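Local coordinates for protein TSSL (Francisella novicida, PDB 4ACK) that forms part of the type VI secretion system and, as a DotU (TssL) family protein, probably helps build its membrane-spanning complex, at residues L11-T16 / A67-K72; I61-L66 / F104-N109; T123-L128 / K150-H155. All blocks are in the same frame, centred on the assembly; numbering follows the deposited sequence.

Interaction 1 (L11-T16 / A67-K72)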
# COMPACT_ATOMS: atom_id res chain seq x y z
N LEU A 11 5.93 -7.20 -2.77
CA LEU A 11 6.41 -8.09 -1.69
C LEU A 11 7.64 -7.60 -0.99
O LEU A 11 7.71 -7.64 0.23
CB LEU A 11 6.65 -9.49 -2.22
CG LEU A 11 5.37 -10.16 -2.70
CD1 LEU A 11 5.66 -11.57 -3.29
CD2 LEU A 11 4.35 -10.24 -1.56
N ASP A 12 8.59 -7.07 -1.73
CA ASP A 12 9.79 -6.58 -1.08
C ASP A 12 9.50 -5.39 -0.13
O ASP A 12 9.98 -5.37 1.02
CB ASP A 12 10.90 -6.24 -2.08
CG ASP A 12 12.28 -6.26 -1.44
OD1 ASP A 12 12.54 -7.16 -0.60
OD2 ASP A 12 13.11 -5.38 -1.77
N ILE A 13 8.73 -4.42 -0.63
CA ILE A 13 8.24 -3.31 0.17
C ILE A 13 7.44 -3.82 1.36
O ILE A 13 7.64 -3.38 2.46
CB ILE A 13 7.42 -2.32 -0.68
CG1 ILE A 13 8.40 -1.63 -1.63
CG2 ILE A 13 6.69 -1.33 0.21
CD1 ILE A 13 7.76 -1.08 -2.93
N ILE A 14 6.54 -4.76 1.15
CA ILE A 14 5.84 -5.24 2.30
C ILE A 14 6.95 -5.75 3.35
O ILE A 14 7.03 -5.22 4.47
CB ILE A 14 4.70 -6.17 1.88
CG1 ILE A 14 3.64 -5.37 1.08
CG2 ILE A 14 4.04 -6.75 3.08
CD1 ILE A 14 2.43 -6.24 0.63
N LYS A 15 7.85 -6.66 2.94
CA LYS A 15 9.04 -7.05 3.75
C LYS A 15 9.81 -5.86 4.42
O LYS A 15 9.86 -5.79 5.65
CB LYS A 15 9.97 -7.97 2.89
CG LYS A 15 11.14 -8.69 3.61
CD LYS A 15 12.04 -9.53 2.62
CE LYS A 15 13.05 -8.62 1.86
NZ LYS A 15 14.38 -8.49 2.56
N THR A 16 10.38 -4.93 3.65
CA THR A 16 11.08 -3.76 4.24
C THR A 16 10.21 -2.99 5.29
O THR A 16 10.78 -2.30 6.15
CB THR A 16 11.64 -2.73 3.19
OG1 THR A 16 12.64 -3.32 2.34
CG2 THR A 16 12.25 -1.52 3.89
N ALA A 67 0.02 3.82 1.03
CA ALA A 67 -0.89 4.03 2.13
C ALA A 67 -0.75 2.92 3.19
O ALA A 67 -0.86 3.18 4.39
CB ALA A 67 -2.32 4.05 1.61
N TYR A 68 -0.54 1.67 2.74
CA TYR A 68 -0.28 0.60 3.65
C TYR A 68 1.04 0.88 4.47
O TYR A 68 1.05 0.77 5.72
CB TYR A 68 -0.24 -0.72 2.91
CG TYR A 68 0.46 -1.84 3.68
CD1 TYR A 68 1.88 -2.01 3.61
CD2 TYR A 68 -0.25 -2.63 4.57
CE1 TYR A 68 2.54 -3.00 4.39
CE2 TYR A 68 0.37 -3.62 5.34
CZ TYR A 68 1.77 -3.82 5.24
OH TYR A 68 2.31 -4.84 6.00
N VAL A 69 2.12 1.25 3.77
CA VAL A 69 3.39 1.53 4.43
C VAL A 69 3.23 2.71 5.41
O VAL A 69 3.62 2.60 6.59
CB VAL A 69 4.51 1.88 3.45
CG1 VAL A 69 5.75 2.28 4.24
CG2 VAL A 69 4.84 0.67 2.53
N ASP A 70 2.68 3.82 4.92
CA ASP A 70 2.38 4.95 5.77
C ASP A 70 1.59 4.55 7.02
O ASP A 70 1.92 5.01 8.11
CB ASP A 70 1.62 6.02 5.02
CG ASP A 70 2.49 6.79 4.08
OD1 ASP A 70 3.76 6.72 4.17
OD2 ASP A 70 1.90 7.47 3.21
N GLU A 71 0.58 3.68 6.87
CA GLU A 71 -0.30 3.34 7.98
C GLU A 71 0.46 2.58 9.08
O GLU A 71 0.20 2.71 10.27
CB GLU A 71 -1.45 2.44 7.51
CG GLU A 71 -2.47 2.10 8.67
CD GLU A 71 -3.67 1.35 8.18
OE1 GLU A 71 -4.43 1.97 7.40
OE2 GLU A 71 -3.84 0.15 8.54
N LYS A 72 1.34 1.69 8.64
CA LYS A 72 2.04 0.83 9.56
C LYS A 72 3.11 1.68 10.30
O LYS A 72 3.32 1.52 11.50
CB LYS A 72 2.62 -0.40 8.82
CG LYS A 72 1.52 -1.39 8.32
CD LYS A 72 0.33 -1.51 9.33
CE LYS A 72 -0.82 -2.44 8.85
NZ LYS A 72 -2.11 -2.24 9.69
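I13 and I14 of helix 4-20 meet V69 and Y68 of helix 55-79 in a buried contact of van der Waals packing, in which Y68 OH is the one polar side-chain atom. The tyrosine has the largest area buried by the contact. Its bond from CA to CB points towards the opposite helix, and CG lies anti to the backbone N (chi1 161°). CB itself packs on I127 of helix 118-129. Further out, CE1 lies 4.2 Å from CG1 of I14, which approaches the ring obliquely. At the tip the phenol OH passes I14 CG2 at 3.9 Å, a van der Waals contact with a methyl group. One ring face is covered within its own helix by K72, whose CG sits 3.8 Å above the plane and towards the rim, so the lysine's aliphatic part serves as packing while its NZ pairs with E71 OE2.

One residue on, V69 meets I13 methyl to methyl, CG2 to CG2 at 3.6 Å, the two side chains crossing at about a right angle. A compact branched valine suits this site, where the side chain need extend only a short way. L65, a turn earlier on helix 55-79, also packs on both isoleucines, and T17 of helix 4-20 touches Y68 and V69. Beta-branched and aromatic side chains meshing between two helices near the centre of the chain are typical of the core of an all-helical bundle, here the cytoplasmic domain of this DotU protein.

Interaction 2 (I61-L66 / F104-N109); sequences IVFPLL and FEITDN
The helical turn that presents I106 to F63 and P64 is held by a backbone bond from D108 N to F104 O, 2.8 Å long. Across the contact itself everything is apolar, and one methyl group does the work. I106 has its CG1 anti to the carbonyl carbon (chi1 -68°) and the chain then runs on extended (chi2 169°), so that CD1 is carried out to the facing helix. There it is 3.9 Å from CD1 of F63, coming at the ring obliquely, and also 3.9 Å from CG of P64. The methyl tip of this extended isoleucine thus rests against the notch where F63 and P64 lie side by side.

Proline is unusual inside a helix because its N has no hydrogen to give; the bond to the preceding turn is missing at P64 and the helix is kinked there. Its ring instead offers a rigid apolar surface to I106.

Around this joint, the F63 ring meets Y102 edge-to-face and also touches Q90 and Y94 of helix 89-94, while T107 packs on I124 of helix 118-129. Helix 55-79 turns its other sides to helix 30-52, through V62 and L66, and to helix 4-20, where I61 packs on I10.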
# COMPACT_ATOMS: atom_id res chain seq x y z
N ILE A 61 -2.29 0.85 -8.30
CA ILE A 61 -1.51 -0.27 -7.82
C ILE A 61 -0.55 0.31 -6.78
O ILE A 61 -0.43 -0.25 -5.73
CB ILE A 61 -0.71 -0.90 -8.98
CG1 ILE A 61 -1.65 -1.66 -9.89
CG2 ILE A 61 0.45 -1.82 -8.45
CD1 ILE A 61 -1.03 -1.79 -11.31
N VAL A 62 0.10 1.44 -7.07
CA VAL A 62 1.13 1.95 -6.18
C VAL A 62 0.56 2.81 -4.98
O VAL A 62 1.12 2.79 -3.91
CB VAL A 62 2.15 2.79 -6.98
CG1 VAL A 62 3.21 3.56 -6.07
CG2 VAL A 62 2.83 1.87 -8.04
N PHE A 63 -0.50 3.58 -5.20
CA PHE A 63 -1.01 4.37 -4.04
C PHE A 63 -1.38 3.50 -2.80
O PHE A 63 -1.03 3.84 -1.69
CB PHE A 63 -2.20 5.21 -4.44
CG PHE A 63 -2.71 6.05 -3.32
CD1 PHE A 63 -3.62 5.52 -2.39
CD2 PHE A 63 -2.22 7.35 -3.15
CE1 PHE A 63 -4.09 6.32 -1.32
CE2 PHE A 63 -2.68 8.16 -2.06
CZ PHE A 63 -3.59 7.64 -1.17
N PRO A 64 -2.13 2.40 -2.98
CA PRO A 64 -2.49 1.64 -1.83
C PRO A 64 -1.30 1.04 -1.10
O PRO A 64 -1.39 0.78 0.09
CB PRO A 64 -3.35 0.49 -2.41
CG PRO A 64 -3.94 1.11 -3.69
CD PRO A 64 -2.81 1.95 -4.20
N LEU A 65 -0.21 0.72 -1.83
CA LEU A 65 0.96 0.16 -1.19
C LEU A 65 1.59 1.21 -0.36
O LEU A 65 2.01 0.94 0.76
CB LEU A 65 1.97 -0.39 -2.23
CG LEU A 65 3.29 -0.87 -1.67
CD1 LEU A 65 2.95 -2.09 -0.80
CD2 LEU A 65 4.23 -1.23 -2.85
N LEU A 66 1.67 2.43 -0.87
CA LEU A 66 2.17 3.55 -0.05
C LEU A 66 1.34 3.87 1.19
O LEU A 66 1.89 4.27 2.25
CB LEU A 66 2.22 4.83 -0.85
CG LEU A 66 2.96 4.81 -2.19
CD1 LEU A 66 3.01 6.22 -2.79
CD2 LEU A 66 4.35 4.23 -2.07
N PHE A 104 -10.11 2.63 -0.38
CA PHE A 104 -11.40 1.95 -0.59
C PHE A 104 -12.19 2.58 -1.72
O PHE A 104 -12.97 1.89 -2.41
CB PHE A 104 -12.22 1.80 0.71
CG PHE A 104 -11.49 0.99 1.74
CD1 PHE A 104 -11.49 -0.39 1.67
CD2 PHE A 104 -10.74 1.64 2.73
CE1 PHE A 104 -10.78 -1.17 2.61
CE2 PHE A 104 -10.05 0.91 3.66
CZ PHE A 104 -10.07 -0.52 3.61
N GLU A 105 -11.88 3.83 -2.00
CA GLU A 105 -12.36 4.40 -3.26
C GLU A 105 -11.74 3.71 -4.49
O GLU A 105 -12.46 3.33 -5.41
CB GLU A 105 -12.08 5.89 -3.37
CG GLU A 105 -12.90 6.49 -4.53
CD GLU A 105 -12.64 7.98 -4.71
OE1 GLU A 105 -12.46 8.65 -3.69
OE2 GLU A 105 -12.59 8.46 -5.85
N ILE A 106 -10.42 3.53 -4.50
CA ILE A 106 -9.77 2.67 -5.54
C ILE A 106 -10.42 1.30 -5.65
O ILE A 106 -10.75 0.83 -6.78
CB ILE A 106 -8.28 2.52 -5.25
CG1 ILE A 106 -7.66 3.89 -5.48
CG2 ILE A 106 -7.64 1.35 -6.13
CD1 ILE A 106 -6.19 4.05 -5.00
N THR A 107 -10.64 0.68 -4.50
CA THR A 107 -11.19 -0.66 -4.46
C THR A 107 -12.61 -0.68 -5.07
O THR A 107 -12.91 -1.57 -5.87
CB THR A 107 -11.18 -1.22 -3.03
OG1 THR A 107 -9.81 -1.17 -2.51
CG2 THR A 107 -11.73 -2.65 -2.99
N ASP A 108 -13.47 0.30 -4.69
CA ASP A 108 -14.76 0.50 -5.36
C ASP A 108 -14.61 0.54 -6.89
O ASP A 108 -15.33 -0.10 -7.58
CB ASP A 108 -15.46 1.82 -4.93
CG ASP A 108 -15.90 1.79 -3.47
OD1 ASP A 108 -16.17 0.71 -2.92
OD2 ASP A 108 -15.92 2.87 -2.86
N ASN A 109 -13.68 1.34 -7.38
CA ASN A 109 -13.51 1.46 -8.80
C ASN A 109 -13.13 0.15 -9.48
O ASN A 109 -13.84 -0.29 -10.39
CB ASN A 109 -12.53 2.54 -9.10
CG ASN A 109 -13.06 3.94 -8.70
OD1 ASN A 109 -14.23 4.09 -8.34
ND2 ASN A 109 -12.21 4.97 -8.80

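Interaction 3 (T123-L128 / K150-H155)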
# COMPACT_ATOMS: atom_id res chain seq x y z
N THR A 123 -2.68 -6.51 -5.50
CA THR A 123 -2.11 -5.52 -4.64
C THR A 123 -3.08 -5.19 -3.46
O THR A 123 -2.63 -5.14 -2.30
CB THR A 123 -1.74 -4.32 -5.43
OG1 THR A 123 -0.78 -4.73 -6.42
CG2 THR A 123 -1.12 -3.28 -4.52
N ILE A 124 -4.38 -5.03 -3.75
CA ILE A 124 -5.36 -4.78 -2.68
C ILE A 124 -5.42 -6.00 -1.76
O ILE A 124 -5.37 -5.86 -0.56
CB ILE A 124 -6.80 -4.45 -3.17
CG1 ILE A 124 -6.80 -3.21 -4.09
CG2 ILE A 124 -7.77 -4.24 -1.96
CD1 ILE A 124 -6.28 -1.97 -3.47
N SER A 125 -5.58 -7.18 -2.34
CA SER A 125 -5.63 -8.44 -1.55
C SER A 125 -4.42 -8.53 -0.58
O SER A 125 -4.57 -8.79 0.63
CB SER A 125 -5.59 -9.64 -2.49
OG SER A 125 -5.85 -10.81 -1.77
N LEU A 126 -3.23 -8.23 -1.10
CA LEU A 126 -2.03 -8.28 -0.28
C LEU A 126 -2.06 -7.33 0.89
O LEU A 126 -1.83 -7.75 2.01
CB LEU A 126 -0.74 -8.04 -1.11
CG LEU A 126 -0.36 -9.24 -2.04
CD1 LEU A 126 0.65 -8.82 -3.10
CD2 LEU A 126 0.19 -10.46 -1.29
N ILE A 127 -2.31 -6.03 0.64
CA ILE A 127 -2.34 -5.08 1.75
C ILE A 127 -3.43 -5.46 2.76
O ILE A 127 -3.16 -5.37 3.95
CB ILE A 127 -2.36 -3.61 1.34
CG1 ILE A 127 -3.67 -3.23 0.66
CG2 ILE A 127 -1.18 -3.30 0.40
CD1 ILE A 127 -3.99 -1.70 0.68
N LEU A 128 -4.55 -6.02 2.30
CA LEU A 128 -5.64 -6.42 3.19
C LEU A 128 -5.30 -7.71 4.01
O LEU A 128 -5.78 -7.87 5.14
CB LEU A 128 -6.99 -6.59 2.43
CG LEU A 128 -7.67 -5.29 1.85
CD1 LEU A 128 -8.95 -5.61 1.02
CD2 LEU A 128 -8.02 -4.30 2.94
N LYS A 150 -13.76 -9.95 1.12
CA LYS A 150 -14.40 -11.10 0.47
C LYS A 150 -14.44 -10.83 -1.05
O LYS A 150 -14.05 -11.68 -1.87
CB LYS A 150 -15.81 -11.31 1.07
CG LYS A 150 -16.54 -12.63 0.63
CD LYS A 150 -17.90 -12.75 1.30
CE LYS A 150 -18.69 -13.93 0.76
NZ LYS A 150 -20.05 -13.99 1.36
N GLU A 151 -14.86 -9.63 -1.43
CA GLU A 151 -15.10 -9.35 -2.84
C GLU A 151 -13.80 -9.34 -3.65
O GLU A 151 -13.75 -9.87 -4.75
CB GLU A 151 -15.91 -8.07 -3.02
CG GLU A 151 -17.33 -8.24 -2.51
CD GLU A 151 -18.06 -9.39 -3.21
OE1 GLU A 151 -18.22 -9.29 -4.44
OE2 GLU A 151 -18.45 -10.40 -2.55
N ILE A 152 -12.76 -8.77 -3.06
CA ILE A 152 -11.46 -8.70 -3.68
C ILE A 152 -10.85 -10.11 -3.86
O ILE A 152 -10.24 -10.38 -4.88
CB ILE A 152 -10.48 -7.79 -2.93
CG1 ILE A 152 -10.74 -6.31 -3.26
CG2 ILE A 152 -9.05 -8.17 -3.25
CD1 ILE A 152 -10.25 -5.84 -4.63
N ASP A 153 -11.01 -10.98 -2.88
CA ASP A 153 -10.38 -12.27 -2.99
C ASP A 153 -11.11 -13.14 -4.01
O ASP A 153 -10.50 -14.03 -4.61
CB ASP A 153 -10.19 -12.92 -1.62
CG ASP A 153 -8.99 -12.32 -0.87
OD1 ASP A 153 -8.21 -11.52 -1.48
OD2 ASP A 153 -8.81 -12.65 0.32
N LYS A 154 -12.38 -12.82 -4.25
CA LYS A 154 -13.19 -13.48 -5.22
C LYS A 154 -12.70 -13.21 -6.63
O LYS A 154 -13.30 -13.71 -7.57
CB LYS A 154 -14.64 -13.01 -5.09
CG LYS A 154 -15.73 -14.11 -5.00
CD LYS A 154 -17.02 -13.63 -4.25
CE LYS A 154 -17.94 -12.67 -5.07
NZ LYS A 154 -19.21 -13.31 -5.62
N HIS A 155 -11.61 -12.43 -6.79
CA HIS A 155 -11.04 -12.04 -8.11
C HIS A 155 -9.71 -12.75 -8.48
O HIS A 155 -8.84 -13.06 -7.63
CB HIS A 155 -10.83 -10.51 -8.19
CG HIS A 155 -11.91 -9.75 -8.92
ND1 HIS A 155 -13.05 -9.29 -8.29
CD2 HIS A 155 -12.00 -9.34 -10.21
CE1 HIS A 155 -13.82 -8.66 -9.17
NE2 HIS A 155 -13.20 -8.68 -10.34
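I152 supplies the largest share of this contact, with S125 next and I124 after it. The isoleucine of helix 143-153 points at helix 118-129 and divides its branches between two residues. Its CG2 lies against the backbone and CB of S125, 3.7 Å from the amide N and 3.8 Å from CA. Its other branch turns to I124: CG1 is 3.8 Å from I124 CG2, and CD1 is 4.0 Å from the same methyl group, the side chains crossing at about a right angle. I124 takes part through its CB and CG2, while its CG1-CD1 arm leads away from helix 143-153, towards P64 of helix 55-79.

S125 is small, which allows the helices to approach closely, its CA only 6.2 Å from that of I152. Its hydroxyl also does a second job. With OG anti to the backbone N (chi1 -171°), the group is directed outward to D153, and OG donates to OD1 in a hydrogen bond measured at 2.5 Å, a value so short that its exact length is doubtful. The other carboxylate oxygen takes no share in that bond.

The contact therefore has an apolar inner part, made by the isoleucines, and a polar margin where D153 is exposed to solvent. A carboxylate in the last turn of a helix would be expected to sit uneasily with the helix's negative end; solvent probably screens much of this, and the serine hydroxyl may offset a little more and may add direction to packing that branched hydrocarbons alone would specify less sharply.

From the N terminus, helix 4-20 is the first partner, and interaction 1 joins it to helix 55-79, closing a long loop that contains helix 30-52. Before that loop is complete, residues 61-66 have already opened interaction 2, which ends on helix 99-112 after passing helix 89-94; interactions 1 and 2 therefore cross, sharing helix 55-79. Interaction 3 follows in series, linking helix 118-129 to the last modelled helix, 143-153, across a shorter loop. The three form a continuous core: L126 packs on I14, I61 O lies against T123 CG2, and T107 touches I152. Helix 55-79 is thus tied directly to helix 4-20, and through helices 99-112 and 118-129 to helix 143-153.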